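Long-range contacts in UDP-N-Acetylenolpyruvylglucosamine Reductase (Thermus caldophilus, PDB 2GQT), which uses FAD to catalyse the NADPH-dependent reduction of UDP-N-acetylenolpyruvylglucosamine to UDP-N-acetylmuramate, a step in building peptidoglycan for the cell wall: residues V9-Y14 with G21-W26; V53-V58 with Q241-D246. One frame throughout, in Å; residues are numbered along the deposited sequence.

Contact 1. Residues V9-Y14 with G21-W26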
# COMPACT_ATOMS: atom_id res chain seq x y z
N VAL A 9 0.01 0.19 -20.36
CA VAL A 9 -1.22 -0.09 -19.62
C VAL A 9 -1.90 1.21 -19.21
O VAL A 9 -1.32 2.29 -19.36
CB VAL A 9 -0.95 -0.96 -18.35
CG1 VAL A 9 -0.23 -2.25 -18.73
CG2 VAL A 9 -0.15 -0.18 -17.30
N LEU A 10 -3.12 1.11 -18.70
CA LEU A 10 -3.76 2.22 -18.00
C LEU A 10 -3.70 1.91 -16.51
O LEU A 10 -4.16 0.84 -16.09
CB LEU A 10 -5.21 2.39 -18.46
CG LEU A 10 -5.40 2.82 -19.92
CD1 LEU A 10 -6.87 2.79 -20.29
CD2 LEU A 10 -4.81 4.21 -20.18
N LEU A 11 -3.15 2.82 -15.72
CA LEU A 11 -2.98 2.54 -14.29
C LEU A 11 -4.29 2.45 -13.50
O LEU A 11 -4.30 1.93 -12.38
CB LEU A 11 -1.96 3.49 -13.64
CG LEU A 11 -0.50 3.24 -14.04
CD1 LEU A 11 0.44 4.32 -13.50
CD2 LEU A 11 -0.01 1.85 -13.61
N LYS A 12 -5.40 2.88 -14.10
CA LYS A 12 -6.72 2.64 -13.54
C LYS A 12 -6.97 1.16 -13.28
O LYS A 12 -7.72 0.80 -12.37
CB LYS A 12 -7.83 3.20 -14.45
CG LYS A 12 -8.07 2.40 -15.75
CD LYS A 12 -9.27 2.92 -16.56
CE LYS A 12 -9.58 2.04 -17.78
NZ LYS A 12 -10.18 0.71 -17.44
N ASP A 13 -6.33 0.30 -14.07
CA ASP A 13 -6.51 -1.14 -13.94
C ASP A 13 -5.61 -1.76 -12.87
O ASP A 13 -5.75 -2.95 -12.58
CB ASP A 13 -6.29 -1.83 -15.29
CG ASP A 13 -7.30 -1.40 -16.35
OD1 ASP A 13 -8.48 -1.20 -16.02
OD2 ASP A 13 -6.90 -1.27 -17.53
N TYR A 14 -4.70 -0.96 -12.30
CA TYR A 14 -3.65 -1.45 -11.39
C TYR A 14 -3.66 -0.74 -10.05
O TYR A 14 -2.68 -0.80 -9.31
CB TYR A 14 -2.28 -1.26 -12.03
CG TYR A 14 -2.05 -2.20 -13.18
CD1 TYR A 14 -2.52 -1.88 -14.44
CD2 TYR A 14 -1.37 -3.40 -13.00
CE1 TYR A 14 -2.33 -2.73 -15.51
CE2 TYR A 14 -1.17 -4.26 -14.07
CZ TYR A 14 -1.66 -3.92 -15.32
OH TYR A 14 -1.47 -4.76 -16.39
N GLY A 21 -4.03 7.16 -15.67
CA GLY A 21 -3.74 7.17 -17.09
C GLY A 21 -2.61 6.24 -17.51
O GLY A 21 -2.21 5.33 -16.76
N PRO A 22 -2.10 6.45 -18.74
CA PRO A 22 -1.12 5.55 -19.36
C PRO A 22 0.23 5.48 -18.67
O PRO A 22 0.72 6.47 -18.13
CB PRO A 22 -0.94 6.13 -20.78
CG PRO A 22 -2.07 7.05 -20.98
CD PRO A 22 -2.45 7.57 -19.64
N ALA A 23 0.82 4.28 -18.70
CA ALA A 23 2.17 4.06 -18.20
C ALA A 23 2.79 2.85 -18.88
O ALA A 23 2.07 1.95 -19.35
CB ALA A 23 2.17 3.87 -16.68
N GLU A 24 4.12 2.85 -18.94
CA GLU A 24 4.87 1.72 -19.46
C GLU A 24 5.26 0.82 -18.30
O GLU A 24 6.10 1.19 -17.47
CB GLU A 24 6.11 2.22 -20.20
CG GLU A 24 6.93 1.13 -20.86
CD GLU A 24 8.13 1.70 -21.59
OE1 GLU A 24 9.23 1.72 -21.00
OE2 GLU A 24 7.97 2.15 -22.73
N LEU A 25 4.65 -0.36 -18.25
CA LEU A 25 4.83 -1.28 -17.14
C LEU A 25 5.89 -2.33 -17.45
O LEU A 25 5.76 -3.07 -18.42
CB LEU A 25 3.49 -1.95 -16.80
CG LEU A 25 3.42 -2.83 -15.56
CD1 LEU A 25 3.59 -2.00 -14.29
CD2 LEU A 25 2.08 -3.55 -15.54
N TRP A 26 6.90 -2.40 -16.60
CA TRP A 26 7.96 -3.40 -16.67
C TRP A 26 7.75 -4.44 -15.57
O TRP A 26 7.84 -4.11 -14.39
CB TRP A 26 9.32 -2.72 -16.45
CG TRP A 26 9.74 -1.84 -17.58
CD1 TRP A 26 9.10 -0.75 -18.07
CD2 TRP A 26 10.93 -2.00 -18.37
NE1 TRP A 26 9.80 -0.22 -19.13
CE2 TRP A 26 10.93 -0.97 -19.33
CE3 TRP A 26 11.99 -2.92 -18.36
CZ2 TRP A 26 11.95 -0.83 -20.27
CZ3 TRP A 26 13.00 -2.78 -19.30
CH2 TRP A 26 12.98 -1.74 -20.24

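Contact 2. Residues V53-V58 with Q241-D246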
# COMPACT_ATOMS: atom_id res chain seq x y z
N VAL A 53 -3.51 8.03 -9.07
CA VAL A 53 -2.78 8.26 -10.32
C VAL A 53 -3.62 9.15 -11.20
O VAL A 53 -4.79 8.86 -11.46
CB VAL A 53 -2.44 6.94 -11.04
CG1 VAL A 53 -1.66 7.24 -12.33
CG2 VAL A 53 -1.63 6.03 -10.11
N LEU A 54 -3.03 10.25 -11.65
CA LEU A 54 -3.74 11.24 -12.44
C LEU A 54 -4.04 10.72 -13.84
O LEU A 54 -3.45 9.73 -14.31
CB LEU A 54 -3.00 12.59 -12.42
CG LEU A 54 -2.87 13.19 -11.01
CD1 LEU A 54 -2.48 14.65 -11.04
CD2 LEU A 54 -4.13 13.02 -10.16
N ASP A 55 -5.00 11.38 -14.50
CA ASP A 55 -5.53 10.89 -15.75
C ASP A 55 -4.50 10.91 -16.87
O ASP A 55 -4.64 10.17 -17.84
CB ASP A 55 -6.78 11.70 -16.13
CG ASP A 55 -7.89 11.57 -15.09
OD1 ASP A 55 -8.23 10.43 -14.71
OD2 ASP A 55 -8.42 12.62 -14.64
N GLU A 56 -3.45 11.72 -16.72
CA GLU A 56 -2.36 11.78 -17.70
C GLU A 56 -1.33 10.65 -17.54
O GLU A 56 -0.45 10.48 -18.39
CB GLU A 56 -1.67 13.16 -17.70
CG GLU A 56 -0.97 13.56 -16.39
CD GLU A 56 -1.82 14.45 -15.50
OE1 GLU A 56 -1.26 15.41 -14.92
OE2 GLU A 56 -3.04 14.20 -15.39
N GLY A 57 -1.44 9.88 -16.46
CA GLY A 57 -0.49 8.81 -16.18
C GLY A 57 0.90 9.32 -15.82
O GLY A 57 1.05 10.45 -15.36
N VAL A 58 1.92 8.48 -16.03
CA VAL A 58 3.31 8.83 -15.70
C VAL A 58 4.25 8.47 -16.85
O VAL A 58 3.99 7.51 -17.58
CB VAL A 58 3.80 8.15 -14.39
CG1 VAL A 58 2.94 8.55 -13.20
CG2 VAL A 58 3.85 6.63 -14.53
N GLN A 241 -16.89 5.02 -13.20
CA GLN A 241 -15.94 5.56 -14.16
C GLN A 241 -15.37 6.90 -13.70
O GLN A 241 -15.19 7.81 -14.50
CB GLN A 241 -16.58 5.69 -15.55
CG GLN A 241 -16.82 4.36 -16.26
CD GLN A 241 -17.17 4.53 -17.73
OE1 GLN A 241 -16.51 3.97 -18.60
NE2 GLN A 241 -18.21 5.31 -18.00
N ALA A 242 -15.07 7.00 -12.40
CA ALA A 242 -14.45 8.21 -11.87
C ALA A 242 -13.16 8.51 -12.62
O ALA A 242 -12.41 7.60 -12.99
CB ALA A 242 -14.16 8.07 -10.37
N ARG A 243 -12.93 9.79 -12.86
CA ARG A 243 -11.64 10.25 -13.32
C ARG A 243 -10.88 10.77 -12.12
O ARG A 243 -11.49 11.21 -11.14
CB ARG A 243 -11.80 11.37 -14.36
CG ARG A 243 -12.47 10.93 -15.66
CD ARG A 243 -13.95 11.29 -15.69
NE ARG A 243 -14.17 12.73 -15.84
CZ ARG A 243 -14.28 13.36 -17.01
NH1 ARG A 243 -14.19 12.69 -18.15
NH2 ARG A 243 -14.47 14.67 -17.04
N ALA A 244 -9.55 10.73 -12.19
CA ALA A 244 -8.73 11.27 -11.11
C ALA A 244 -9.05 12.74 -10.84
O ALA A 244 -8.99 13.19 -9.70
CB ALA A 244 -7.25 11.09 -11.41
N LYS A 245 -9.41 13.48 -11.90
CA LYS A 245 -9.81 14.88 -11.79
C LYS A 245 -10.98 15.07 -10.82
O LYS A 245 -11.02 16.03 -10.04
CB LYS A 245 -10.14 15.44 -13.18
CG LYS A 245 -10.95 16.72 -13.19
CD LYS A 245 -11.08 17.27 -14.60
CE LYS A 245 -12.01 16.44 -15.46
NZ LYS A 245 -12.40 17.22 -16.67
N ASP A 246 -11.93 14.14 -10.88
CA ASP A 246 -13.11 14.15 -10.01
C ASP A 246 -12.72 13.88 -8.56
O ASP A 246 -13.22 14.54 -7.65
CB ASP A 246 -14.11 13.08 -10.44
CG ASP A 246 -14.53 13.22 -11.87
OD1 ASP A 246 -14.87 14.35 -12.27
OD2 ASP A 246 -14.53 12.19 -12.59

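Contact 1. Residues V9-Y14 with G21-W26
Tyr14 and Leu25 reach toward each other tip to tip. Leu25 CD2 sits beside the far end of the tyrosine ring, 3.6 Å from Tyr14 CE2, and also touches CZ and OH. Leu25 CG lies anti to the backbone N (chi1 -173°), on the side from which CD2 reaches Tyr14. Val9 crosses the same leucine obliquely: Val9 CG2 lies 4.1 Å from Leu25 CB, and Val9 CG1 meets Leu25 CD2. Leu11 packs on the smaller Ala23, with Leu11 CD1 3.6 Å from Ala23 CB. Leu10 and Pro22 lie on the face opposite Val9 and Ala23, where Leu10 CD2 rests against the proline ring, 4.0 Å from Pro22 CG.

The backbone pairs Val9 with Ala23 and Leu10 with Pro22. Val9 and Ala23 form an antiparallel hydrogen-bonded pair. Val9 N gives a nearly straight bond (173°) to Ala23 O, and Ala23 N returns a bond to Val9 O. Leu11 N then bonds to Gly21 O at 2.9 Å, from above the carbonyl plane. The CA-H of Pro22 also points at Val9 O.

This is a beta hairpin at the edge of a four-stranded mixed sheet. Strand 61-65 lies on the far side of strand 22-28, and its Arg64 touches both Tyr14 and Leu25. The contact thus combines apolar side-chain packing with a short ladder of backbone bonds that continues one step past strand 5-10 into the 3-10 turn.

Contact 2. Residues V53-V58 with Q241-D246
Asp55 grips the first turn of helix 244-257 with both carboxylate oxygens. Asp55 OD1 accepts Ala244 N at 2.9 Å, and Asp55 OD2 accepts Lys245 N at 3.0 Å. Each oxygen is met on its syn side, with the donors 19° and 26° out of the carboxylate plane. Asp55 CG lies anti to its own carbonyl carbon (chi1 -61°), which sets CG beside the amide of Ala244. The carboxylate also touches carbon: Asp55 OD2 lies 3.6 Å from Arg243 CB and as near to Lys245 CB.

Next to this fork, the methyl of Ala244 points at the 53-58 segment. Ala244 CB lies 3.3 Å from Val53 O and 3.9 Å from Leu54 CD2.

Further out, a type I turn from Leu54 to Gly57 carries Asp55, closed by Gly57 N bonding to Leu54 O. On the helix side, Arg243 is the N-cap residue. Arg243 N bonds to Asp246 OD2 at 2.9 Å, and its NE adds a weak hydrogen bond to the same oxygen, as part of a salt bridge. Leu54 is also tied by a backbone hydrogen bond to Trp267 of strand 265-267.

An alanine in place of Asp55 would probably leave the amides of Ala244 and Lys245 without these acceptors and loosen the turn from the helix.

Asp55, from a segment distant in sequence, thus accepts two of the amides at the start of the helix. Its negative charge faces the N-terminal end of the helix, where the helix dipole would probably favour the ionised carboxylate.

Overall arrangement
Contact 1 closes before contact 2 opens along the chain, and their centres are about 11 Å apart on the same side of the chain's centre. Contact 1 is local, a hairpin of strands 5-10 and 22-28. Contact 2 spans 183 residues, joining the loop between strands 51-53 and 61-65 to helix 244-257. The two meet directly: Gly21 N probably bonds to Leu54 O, Val58 N probably bonds to Pro22 O, and Leu11 CD1 packs on Val53 CG1. The hairpin is thus linked through the 53-58 loop to the helix, which belongs to the C-terminal family region. The side chains of Tyr14 and Val53 are each about 8 Å from the bound FAD.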